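Protein mini spindles (Drosophila melanogaster, PDB 5VJC) probably binds tubulin through its TOG domains, promoting microtubule dynamics and formation of the mitotic spindle. Local coordinates at residues A[59-70]-A[95-106]. Sequence-based numbering, arbitrary orientation.
Sequences MFHDDFRYHLKV and WLTLRFYDTNPS
The indole of W95 lies between M59 and V70 on one face and the guanidinium of R99 on the other. M59 CG sits 3.9 Å from the centroid of the five-membered ring, a CH-pi contact, with SD farther above the same ring in a Met-aromatic contact, while V70 CG1 makes its own CH-pi contact over the six-membered ring. With its CG anti to the backbone N (chi1 178°), W95 reaches across to the 59-70 side, where NE1 donates to M59 O at 2.9 Å, although the position of that oxygen is less certain. The indole also turns an edge toward the face of F60, the planes at 80°, and F60 in turn rests on helix 36-48. In this all-helical array of HEAT repeats, a TOG domain, the contact joins the end of helix 53-59, the turn after it and the start of helix 64-77 to the end of helix 89-99, the following loop and the first turn of helix 105-124. The R99 guanidinium turns its edge to one face of the H67 ring, the planes nearly perpendicular, with R99 NE above the rim 3.0 Å from H67 ND1; D63 O lies over the opposite face. D102 OD2 balances R99 by charge alone, lying well out of the guanidinium plane. H67 NE2 donates to H61 O at 2.7 Å, and a water in the ring plane connects H67 ND1 to D102 OD2, to which it donates. A leucine in place of H67 would probably leave H61 O without its donor and break the water link to D102. Farther along, N104 ND2 lies over the centre of the F64 ring, the amide tilted 23° from the ring plane, while N104 OD1 caps V107 N. L68 CD2 packs 4.0 Å from S106 CB.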
loop_
_atom_site.group_PDB
_atom_site.type_symbol
_atom_site.label_atom_id
_atom_site.label_comp_id
_atom_site.label_asym_id
_atom_site.label_seq_id
_atom_site.Cartn_x
_atom_site.Cartn_y
_atom_site.Cartn_z
ATOM N N MET A 59 14.635 -14.983 7.252
ATOM C CA MET A 59 14.093 -13.725 6.755
ATOM C C MET A 59 15.052 -13.031 5.804
ATOM O O MET A 59 14.630 -12.394 4.833
ATOM C CB MET A 59 13.759 -12.793 7.926
ATOM C CG MET A 59 12.409 -13.062 8.561
ATOM S SD MET A 59 12.164 -12.126 10.092
ATOM C CE MET A 59 10.406 -12.332 10.292
ATOM N N PHE A 60 16.346 -13.152 6.075
ATOM C CA PHE A 60 17.318 -12.443 5.260
ATOM C C PHE A 60 18.160 -13.393 4.397
ATOM O O PHE A 60 19.195 -13.022 3.861
ATOM C CB PHE A 60 18.173 -11.549 6.159
ATOM C CG PHE A 60 17.351 -10.515 6.892
ATOM C CD1 PHE A 60 16.934 -9.357 6.244
ATOM C CD2 PHE A 60 16.921 -10.737 8.195
ATOM C CE1 PHE A 60 16.141 -8.411 6.897
ATOM C CE2 PHE A 60 16.120 -9.796 8.862
ATOM C CZ PHE A 60 15.728 -8.634 8.216
ATOM N N HIS A 61 17.664 -14.608 4.221
ATOM C CA HIS A 61 18.247 -15.528 3.265
ATOM C C HIS A 61 17.936 -15.015 1.845
ATOM O O HIS A 61 16.905 -14.383 1.615
ATOM C CB HIS A 61 17.696 -16.937 3.490
ATOM C CG HIS A 61 18.559 -18.023 2.935
ATOM N ND1 HIS A 61 18.783 -18.185 1.583
ATOM C CD2 HIS A 61 19.253 -19.011 3.553
ATOM C CE1 HIS A 61 19.578 -19.223 1.391
ATOM N NE2 HIS A 61 19.883 -19.737 2.571
ATOM N N ASP A 62 18.823 -15.271 0.896
ATOM C CA ASP A 62 18.598 -14.796 -0.467
ATOM C C ASP A 62 17.558 -15.645 -1.203
ATOM O O ASP A 62 16.950 -15.190 -2.163
ATOM C CB ASP A 62 19.913 -14.770 -1.253
ATOM C CG ASP A 62 20.463 -13.351 -1.433
ATOM O OD1 ASP A 62 20.097 -12.447 -0.640
ATOM O OD2 ASP A 62 21.269 -13.140 -2.369
ATOM N N ASP A 63 17.348 -16.872 -0.737
ATOM C CA ASP A 63 16.503 -17.831 -1.441
ATOM C C ASP A 63 15.035 -17.623 -1.074
ATOM O O ASP A 63 14.664 -17.761 0.090
ATOM C CB ASP A 63 16.960 -19.260 -1.113
ATOM C CG ASP A 63 16.268 -20.323 -1.959
ATOM O OD1 ASP A 63 15.030 -20.258 -2.136
ATOM O OD2 ASP A 63 16.971 -21.248 -2.434
ATOM N N PHE A 64 14.202 -17.312 -2.070
ATOM C CA PHE A 64 12.804 -16.971 -1.825
ATOM C C PHE A 64 12.049 -18.082 -1.102
ATOM O O PHE A 64 11.023 -17.840 -0.480
ATOM C CB PHE A 64 12.080 -16.642 -3.143
ATOM C CG PHE A 64 11.726 -17.857 -3.962
ATOM C CD1 PHE A 64 10.500 -18.499 -3.799
ATOM C CD2 PHE A 64 12.621 -18.360 -4.898
ATOM C CE1 PHE A 64 10.181 -19.629 -4.563
ATOM C CE2 PHE A 64 12.303 -19.485 -5.667
ATOM C CZ PHE A 64 11.089 -20.122 -5.494
ATOM N N ARG A 65 12.540 -19.312 -1.201
ATOM C CA ARG A 65 11.848 -20.421 -0.566
ATOM C C ARG A 65 11.879 -20.331 0.963
ATOM O O ARG A 65 10.974 -20.831 1.629
ATOM C CB ARG A 65 12.431 -21.745 -1.048
ATOM C CG ARG A 65 12.054 -22.028 -2.513
ATOM C CD ARG A 65 12.609 -23.337 -2.985
ATOM N NE ARG A 65 14.060 -23.335 -2.908
ATOM C CZ ARG A 65 14.866 -23.645 -3.917
ATOM N NH1 ARG A 65 14.352 -23.992 -5.091
ATOM N NH2 ARG A 65 16.187 -23.615 -3.750
ATOM N N TYR A 66 12.908 -19.693 1.514
ATOM C CA TYR A 66 12.945 -19.445 2.957
ATOM C C TYR A 66 11.974 -18.332 3.354
ATOM O O TYR A 66 11.462 -18.313 4.476
ATOM C CB TYR A 66 14.369 -19.114 3.416
ATOM C CG TYR A 66 15.274 -20.311 3.276
ATOM C CD1 TYR A 66 15.105 -21.429 4.089
ATOM C CD2 TYR A 66 16.243 -20.360 2.279
ATOM C CE1 TYR A 66 15.907 -22.549 3.936
ATOM C CE2 TYR A 66 17.049 -21.468 2.125
ATOM C CZ TYR A 66 16.878 -22.559 2.953
ATOM O OH TYR A 66 17.688 -23.663 2.787
ATOM N N HIS A 67 11.728 -17.410 2.433
ATOM C CA HIS A 67 10.709 -16.381 2.638
ATOM C C HIS A 67 9.309 -16.979 2.681
ATOM O O HIS A 67 8.459 -16.546 3.481
ATOM C CB HIS A 67 10.792 -15.333 1.537
ATOM C CG HIS A 67 12.155 -14.752 1.372
ATOM N ND1 HIS A 67 12.552 -14.106 0.222
ATOM C CD2 HIS A 67 13.224 -14.740 2.202
ATOM C CE1 HIS A 67 13.803 -13.708 0.357
ATOM N NE2 HIS A 67 14.231 -14.076 1.552
ATOM N N LEU A 68 9.053 -17.974 1.828
ATOM C CA LEU A 68 7.751 -18.629 1.860
ATOM C C LEU A 68 7.588 -19.340 3.189
ATOM O O LEU A 68 6.522 -19.306 3.785
ATOM C CB LEU A 68 7.566 -19.621 0.694
ATOM C CG LEU A 68 7.405 -19.050 -0.726
ATOM C CD1 LEU A 68 7.438 -20.169 -1.756
ATOM C CD2 LEU A 68 6.122 -18.259 -0.877
ATOM N N LYS A 69 8.649 -20.005 3.633
ATOM C CA LYS A 69 8.653 -20.653 4.943
ATOM C C LYS A 69 8.353 -19.673 6.073
ATOM O O LYS A 69 7.502 -19.936 6.928
ATOM C CB LYS A 69 10.010 -21.327 5.203
ATOM C CG LYS A 69 10.105 -21.998 6.569
ATOM C CD LYS A 69 11.447 -22.733 6.651
ATOM C CE LYS A 69 11.524 -23.648 7.854
ATOM N NZ LYS A 69 12.788 -24.432 7.818
ATOM N N VAL A 70 9.059 -18.546 6.078
ATOM C CA VAL A 70 8.811 -17.512 7.086
ATOM C C VAL A 70 7.341 -17.097 7.117
ATOM O O VAL A 70 6.713 -17.043 8.181
ATOM C CB VAL A 70 9.691 -16.269 6.842
ATOM C CG1 VAL A 70 9.214 -15.091 7.698
ATOM C CG2 VAL A 70 11.155 -16.583 7.154
ATOM N N TRP A 95 9.517 -6.028 6.856
ATOM C CA TRP A 95 10.104 -7.201 6.199
ATOM C C TRP A 95 9.331 -7.515 4.906
ATOM O O TRP A 95 9.918 -7.895 3.902
ATOM C CB TRP A 95 10.103 -8.430 7.118
ATOM C CG TRP A 95 10.668 -9.656 6.436
ATOM C CD1 TRP A 95 11.983 -9.901 6.143
ATOM C CD2 TRP A 95 9.931 -10.787 5.940
ATOM N NE1 TRP A 95 12.106 -11.114 5.496
ATOM C CE2 TRP A 95 10.866 -11.679 5.369
ATOM C CE3 TRP A 95 8.574 -11.139 5.937
ATOM C CZ2 TRP A 95 10.486 -12.885 4.789
ATOM C CZ3 TRP A 95 8.198 -12.346 5.355
ATOM C CH2 TRP A 95 9.148 -13.202 4.793
ATOM N N LEU A 96 8.019 -7.338 4.937
ATOM C CA LEU A 96 7.232 -7.602 3.738
ATOM C C LEU A 96 7.510 -6.545 2.662
ATOM O O LEU A 96 7.580 -6.889 1.486
ATOM C CB LEU A 96 5.741 -7.697 4.084
ATOM C CG LEU A 96 5.536 -8.974 4.913
ATOM C CD1 LEU A 96 4.274 -8.921 5.740
ATOM C CD2 LEU A 96 5.578 -10.236 3.996
ATOM N N THR A 97 7.724 -5.290 3.049
ATOM C CA THR A 97 8.027 -4.260 2.057
ATOM C C THR A 97 9.314 -4.612 1.292
ATOM O O THR A 97 9.430 -4.295 0.105
ATOM C CB THR A 97 8.177 -2.832 2.663
ATOM O OG1 THR A 97 9.358 -2.744 3.471
ATOM C CG2 THR A 97 6.919 -2.418 3.480
ATOM N N LEU A 98 10.270 -5.275 1.949
ATOM C CA LEU A 98 11.452 -5.748 1.214
ATOM C C LEU A 98 11.088 -6.823 0.183
ATOM O O LEU A 98 11.568 -6.795 -0.940
ATOM C CB LEU A 98 12.510 -6.288 2.175
ATOM C CG LEU A 98 13.053 -5.281 3.176
ATOM C CD1 LEU A 98 13.977 -6.023 4.138
ATOM C CD2 LEU A 98 13.809 -4.131 2.476
ATOM N N ARG A 99 10.211 -7.745 0.573
ATOM C CA ARG A 99 9.719 -8.799 -0.313
ATOM C C ARG A 99 8.882 -8.286 -1.485
ATOM O O ARG A 99 8.671 -9.004 -2.468
ATOM C CB ARG A 99 8.887 -9.815 0.486
ATOM C CG ARG A 99 9.757 -10.683 1.381
ATOM C CD ARG A 99 10.996 -11.046 0.597
ATOM N NE ARG A 99 12.147 -11.430 1.405
ATOM C CZ ARG A 99 12.715 -10.677 2.337
ATOM N NH1 ARG A 99 12.218 -9.487 2.641
ATOM N NH2 ARG A 99 13.777 -11.133 3.001
ATOM N N PHE A 100 8.389 -7.059 -1.382
ATOM C CA PHE A 100 7.642 -6.484 -2.495
ATOM C C PHE A 100 8.553 -6.141 -3.674
ATOM O O PHE A 100 8.077 -5.991 -4.795
ATOM C CB PHE A 100 6.875 -5.244 -2.047
ATOM C CG PHE A 100 5.730 -5.544 -1.109
ATOM C CD1 PHE A 100 5.210 -6.822 -1.008
ATOM C CD2 PHE A 100 5.189 -4.543 -0.316
ATOM C CE1 PHE A 100 4.149 -7.100 -0.141
ATOM C CE2 PHE A 100 4.129 -4.811 0.555
ATOM C CZ PHE A 100 3.613 -6.090 0.638
ATOM N N TYR A 101 9.855 -6.018 -3.427
ATOM C CA TYR A 101 10.797 -5.683 -4.500
ATOM C C TYR A 101 11.437 -6.918 -5.126
ATOM O O TYR A 101 12.066 -6.835 -6.180
ATOM C CB TYR A 101 11.868 -4.733 -3.978
ATOM C CG TYR A 101 11.293 -3.378 -3.678
ATOM C CD1 TYR A 101 10.718 -3.106 -2.440
ATOM C CD2 TYR A 101 11.268 -2.385 -4.646
ATOM C CE1 TYR A 101 10.167 -1.870 -2.158
ATOM C CE2 TYR A 101 10.714 -1.146 -4.377
ATOM C CZ TYR A 101 10.172 -0.895 -3.131
ATOM O OH TYR A 101 9.630 0.334 -2.857
ATOM N N ASP A 102 11.264 -8.067 -4.484
ATOM C CA ASP A 102 11.712 -9.322 -5.074
ATOM C C ASP A 102 10.733 -9.731 -6.163
ATOM O O ASP A 102 9.567 -9.326 -6.153
ATOM C CB ASP A 102 11.847 -10.414 -4.008
ATOM C CG ASP A 102 12.866 -10.054 -2.913
ATOM O OD1 ASP A 102 13.630 -9.072 -3.076
ATOM O OD2 ASP A 102 12.911 -10.774 -1.892
ATOM N N THR A 103 11.209 -10.524 -7.114
ATOM C CA THR A 103 10.422 -10.818 -8.307
ATOM C C THR A 103 9.642 -12.114 -8.201
ATOM O O THR A 103 9.237 -12.672 -9.222
ATOM C CB THR A 103 11.307 -10.914 -9.573
ATOM O OG1 THR A 103 12.255 -11.974 -9.410
ATOM C CG2 THR A 103 12.050 -9.605 -9.826
ATOM N N ASN A 104 9.422 -12.613 -6.990
ATOM C CA ASN A 104 8.766 -13.907 -6.914
ATOM C C ASN A 104 7.271 -13.796 -6.634
ATOM O O ASN A 104 6.856 -13.275 -5.595
ATOM C CB ASN A 104 9.423 -14.784 -5.861
ATOM C CG ASN A 104 9.029 -16.225 -6.013
ATOM O OD1 ASN A 104 7.985 -16.647 -5.522
ATOM N ND2 ASN A 104 9.847 -16.992 -6.722
ATOM N N PRO A 105 6.460 -14.267 -7.584
ATOM C CA PRO A 105 4.999 -14.225 -7.478
ATOM C C PRO A 105 4.461 -15.060 -6.323
ATOM O O PRO A 105 3.464 -14.661 -5.720
ATOM C CB PRO A 105 4.530 -14.798 -8.825
ATOM C CG PRO A 105 5.694 -14.593 -9.752
ATOM C CD PRO A 105 6.909 -14.758 -8.902
ATOM N N SER A 106 5.088 -16.199 -6.029
ATOM C CA SER A 106 4.618 -17.025 -4.927
ATOM C C SER A 106 4.747 -16.243 -3.618
ATOM O O SER A 106 3.842 -16.251 -2.786
ATOM C CB SER A 106 5.403 -18.339 -4.834
ATOM O OG SER A 106 5.307 -19.073 -6.042
HETATM O O HOH W 1 11.560 -13.114 -2.245
#